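Local coordinates for protein nucleocapsid (Crimean-congo hemorrhagic fever virus, PDB 4AKL) that binds single- and double-stranded RNA, probably helps to package the viral genome, and probably also cuts double-stranded DNA without sequence specificity, at residues 160-163 with 164-168; 411-414 with 415-418. One frame throughout, in Å; residues are numbered along the deposited sequence. Where two conformers were deposited one is given.

Interaction 1 (160-163 with 164-168); sequences GEIV and MSVKE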
loop_
_atom_site.group_PDB
_atom_site.type_symbol
_atom_site.label_atom_id
_atom_site.label_comp_id
_atom_site.label_asym_id
_atom_site.label_seq_id
_atom_site.Cartn_x
_atom_site.Cartn_y
_atom_site.Cartn_z
ATOM N N GLY A 160 -9.629 1.586 27.755
ATOM C CA GLY A 160 -8.777 0.859 28.704
ATOM C C GLY A 160 -8.850 -0.661 28.632
ATOM O O GLY A 160 -7.853 -1.347 28.852
ATOM N N GLU A 161 -10.024 -1.188 28.319
ATOM C CA GLU A 161 -10.227 -2.626 28.260
ATOM C C GLU A 161 -9.597 -3.344 27.051
ATOM O O GLU A 161 -9.614 -4.573 27.001
ATOM C CB GLU A 161 -11.731 -2.947 28.321
ATOM C CG GLU A 161 -12.561 -2.385 27.164
ATOM C CD GLU A 161 -13.904 -3.100 26.985
ATOM O OE1 GLU A 161 -13.939 -4.358 27.028
ATOM O OE2 GLU A 161 -14.933 -2.398 26.804
ATOM N N ILE A 162 -9.073 -2.614 26.068
ATOM C CA ILE A 162 -8.342 -3.257 24.980
ATOM C C ILE A 162 -6.888 -2.799 24.892
ATOM O O ILE A 162 -6.200 -3.171 23.960
ATOM C CB ILE A 162 -9.052 -3.076 23.648
ATOM C CG1 ILE A 162 -8.940 -1.634 23.130
ATOM C CG2 ILE A 162 -10.518 -3.511 23.784
ATOM C CD1 ILE A 162 -9.314 -1.505 21.677
ATOM N N VAL A 163 -6.415 -1.995 25.851
ATOM C CA VAL A 163 -5.039 -1.505 25.806
ATOM C C VAL A 163 -4.004 -2.643 25.739
ATOM O O VAL A 163 -3.139 -2.649 24.871
ATOM C CB VAL A 163 -4.723 -0.526 26.988
ATOM C CG1 VAL A 163 -3.236 -0.372 27.178
ATOM C CG2 VAL A 163 -5.331 0.833 26.720
ATOM N N MET A 164 -4.103 -3.589 26.642
ATOM C CA MET A 164 -3.157 -4.702 26.664
ATOM C C MET A 164 -3.230 -5.517 25.322
ATOM O O MET A 164 -2.202 -5.867 24.778
ATOM C CB MET A 164 -3.338 -5.550 27.939
ATOM C CG MET A 164 -2.372 -5.156 29.148
ATOM S SD MET A 164 -1.821 -3.417 29.386
ATOM C CE MET A 164 -2.821 -2.907 30.814
ATOM N N SER A 165 -4.432 -5.765 24.797
ATOM C CA SER A 165 -4.600 -6.470 23.498
ATOM C C SER A 165 -3.926 -5.731 22.347
ATOM O O SER A 165 -3.261 -6.336 21.535
ATOM C CB SER A 165 -6.086 -6.654 23.144
ATOM O OG SER A 165 -6.653 -7.731 23.862
ATOM N N VAL A 166 -4.089 -4.425 22.294
ATOM C CA VAL A 166 -3.400 -3.633 21.269
ATOM C C VAL A 166 -1.889 -3.728 21.441
ATOM O O VAL A 166 -1.181 -3.907 20.478
ATOM C CB VAL A 166 -3.879 -2.160 21.296
ATOM C CG1 VAL A 166 -2.992 -1.256 20.424
ATOM C CG2 VAL A 166 -5.355 -2.100 20.883
ATOM N N LYS A 167 -1.422 -3.610 22.681
ATOM C CA LYS A 167 0.018 -3.741 23.002
ATOM C C LYS A 167 0.586 -5.126 22.644
ATOM O O LYS A 167 1.748 -5.240 22.214
ATOM C CB LYS A 167 0.303 -3.355 24.450
ATOM C CG LYS A 167 0.322 -1.812 24.669
ATOM C CD LYS A 167 0.662 -1.413 26.088
ATOM C CE LYS A 167 0.923 0.137 26.218
ATOM N NZ LYS A 167 1.181 0.564 27.625
ATOM N N GLU A 168 -0.230 -6.176 22.788
ATOM C CA GLU A 168 0.182 -7.535 22.360
ATOM C C GLU A 168 0.329 -7.621 20.835
ATOM O O GLU A 168 1.303 -8.210 20.345
ATOM C CB GLU A 168 -0.793 -8.604 22.864
ATOM C CG GLU A 168 -0.513 -10.007 22.341
ATOM C CD GLU A 168 -1.585 -10.992 22.702
ATOM O OE1 GLU A 168 -2.336 -10.798 23.704
ATOM O OE2 GLU A 168 -1.676 -11.987 21.969
#
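Val166 N donates to Ile162 O at 3.0 Å, and one residue on, Lys167 N donates to Val163 O at 2.9 Å. Both N-H groups aim almost straight at their acceptors (167° each), and the i to i+4 spacing marks the bonds as alpha-helical.

The apolar contacts are looser. Ile162 holds CG1 between its backbone N and its carbonyl carbon (chi1 72°), and from there CD1 reaches CG2 of Val166 at 4.1 Å, the two side chains meeting at a slant. On the solvent side, CG1 of Val163 lies anti to its own backbone N (chi1 162°) and 4.2 Å from CD of Lys167, whose extended chain starts beside the Val163 carbonyl, with CB 3.5 Å from Val163 O.

Polar and apolar partners lie on helix 425-440: Ser165 OG is hydrogen-bonded to Glu435, Glu168 forms a salt bridge with Lys438, and Ile162, Ser165 and Val166 all touch Val431. With Ile162 at the N-cap position, the contact is the first turn of an alpha-helix, that of 163-181, laid with one face against a second helix.

Interaction 2 (411-414 with 415-418); sequences KSIL and NLRT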
loop_
_atom_site.group_PDB
_atom_site.type_symbol
_atom_site.label_atom_id
_atom_site.label_comp_id
_atom_site.label_asym_id
_atom_site.label_seq_id
_atom_site.Cartn_x
_atom_site.Cartn_y
_atom_site.Cartn_z
ATOM N N LYS A 411 -11.410 -3.924 4.455
ATOM C CA LYS A 411 -10.971 -2.579 4.743
ATOM C C LYS A 411 -12.096 -1.538 5.032
ATOM O O LYS A 411 -11.780 -0.357 5.317
ATOM C CB LYS A 411 -9.938 -2.151 3.700
ATOM C CG LYS A 411 -8.598 -2.739 4.085
ATOM C CD LYS A 411 -7.523 -2.558 3.094
ATOM C CE LYS A 411 -6.267 -3.219 3.608
ATOM N NZ LYS A 411 -5.258 -3.231 2.570
ATOM N N SER A 412 -13.375 -1.956 4.983
ATOM C CA SER A 412 -14.443 -1.103 5.384
ATOM C C SER A 412 -14.302 -0.766 6.845
ATOM O O SER A 412 -14.816 0.254 7.273
ATOM C CB SER A 412 -15.793 -1.670 5.076
ATOM O OG SER A 412 -16.023 -1.708 3.681
ATOM N N ILE A 413 -13.598 -1.632 7.599
ATOM C CA ILE A 413 -13.204 -1.354 8.982
ATOM C C ILE A 413 -12.524 -0.007 9.182
ATOM O O ILE A 413 -12.705 0.618 10.227
ATOM C CB ILE A 413 -12.289 -2.526 9.550
ATOM C CG1 ILE A 413 -13.149 -3.684 9.965
ATOM C CG2 ILE A 413 -11.601 -2.141 10.786
ATOM C CD1 ILE A 413 -12.392 -5.045 10.082
ATOM N N LEU A 414 -11.739 0.448 8.200
ATOM C CA LEU A 414 -11.032 1.708 8.300
ATOM C C LEU A 414 -11.984 2.923 8.251
ATOM O O LEU A 414 -11.578 4.014 8.575
ATOM C CB LEU A 414 -9.996 1.821 7.171
ATOM C CG LEU A 414 -8.825 0.859 7.300
ATOM C CD1 LEU A 414 -7.923 0.983 6.101
ATOM C CD2 LEU A 414 -8.053 1.082 8.613
ATOM N N ASN A 415 -13.225 2.704 7.815
ATOM C CA ASN A 415 -14.306 3.690 7.939
ATOM C C ASN A 415 -14.901 3.766 9.367
ATOM O O ASN A 415 -15.665 4.681 9.655
ATOM C CB ASN A 415 -15.416 3.394 6.931
ATOM C CG ASN A 415 -16.377 4.542 6.765
ATOM O OD1 ASN A 415 -15.977 5.728 6.832
ATOM N ND2 ASN A 415 -17.642 4.224 6.569
ATOM N N LEU A 416 -14.569 2.814 10.253
ATOM C CA LEU A 416 -15.055 2.881 11.645
ATOM C C LEU A 416 -14.275 3.966 12.356
ATOM O O LEU A 416 -13.047 4.033 12.179
ATOM C CB LEU A 416 -14.893 1.568 12.407
ATOM C CG LEU A 416 -15.916 0.472 12.103
ATOM C CD1 LEU A 416 -15.432 -0.856 12.657
ATOM C CD2 LEU A 416 -17.342 0.817 12.631
ATOM N N ARG A 417 -14.976 4.790 13.163
ATOM C CA ARG A 417 -14.334 5.934 13.847
ATOM C C ARG A 417 -13.275 5.474 14.818
ATOM O O ARG A 417 -13.342 4.363 15.339
ATOM C CB ARG A 417 -15.369 6.827 14.601
ATOM C CG ARG A 417 -16.292 7.624 13.682
ATOM C CD ARG A 417 -17.296 8.486 14.432
ATOM N NE ARG A 417 -18.141 9.265 13.504
ATOM C CZ ARG A 417 -17.788 10.413 12.895
ATOM N NH1 ARG A 417 -16.587 10.989 13.095
ATOM N NH2 ARG A 417 -18.658 11.002 12.060
ATOM N N THR A 418 -12.296 6.337 15.045
ATOM C CA THR A 418 -11.256 6.099 16.019
ATOM C C THR A 418 -11.346 7.040 17.228
ATOM O O THR A 418 -10.570 6.894 18.151
ATOM C CB THR A 418 -9.847 6.238 15.385
ATOM O OG1 THR A 418 -9.698 7.535 14.797
ATOM C CG2 THR A 418 -9.615 5.118 14.294
#
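Two backbone carbonyls, Ser412 O and Ile413 O, take up the amides of Asn415 and Leu416 in consecutive i to i+3 bonds. Asn415 N stands 3.0 Å from Ser412 O with an N-H angle of 144°, and Leu416 N is 2.9 Å from Ile413 O with an angle of 155°. In both pairs the donor sits well above the plane of the carbonyl, 59° from it in the second, rather than on a lone pair. Together with Leu414 N bonded to Lys411 O, this makes an unbroken series of three such bonds, as expected of a tightly wound 3-10 turn.

Carbon atoms crowd the same two acceptors: Asn415 CB is 3.2 Å from Ser412 O, and Leu416 CB is equally near Ile413 O. Apolar contact is slight, Ile413 CG2 only approaching Leu416 CD1 at 4.5 Å; these two side chains turn instead to helix 425-440, Ile413 on Leu433 and Leu416 on Thr429.

The Asn415 side chain swings away from 411-414, where OD1 accepts from Ser33 N and ND2 donates to Cys74 O. Backbone bonds join Asn415 with Asn32, and Arg417 with Tyr30 and Cys426. The buried ammonium of Lys411 has two partners, a salt bridge to Glu387 and a hydrogen bond with His453.

The turn thus spends the amides of Leu414, Asn415 and Leu416 on itself, and the ends of Asn415 and Lys411 on backbone groups, a carboxylate and a histidine from other parts of the chain, so a buried piece of chain that carries polar groups has these needs met.

In the fold
From the N terminus, the chain passes strand 155-156 and reaches interaction 1, which starts helix 163-181. Some 240 residues later, after helix 385-392, interaction 2 shapes the loop that leads to helix 425-440. Each contact closes only a single local turn; they follow in series, neither enclosing nor crossing the other. Their centres are 18 Å apart and their nearest atoms about 9 Å, so they do not touch, yet both meet helix 425-440: interaction 1 through Val431 and Glu435, interaction 2 through Cys426, Thr429 and Leu433. That helix therefore connects the start of helix 163-181 with the buried 411-416 turn and the chain that follows it, which also reach helix 450-460 and the 28-33 region.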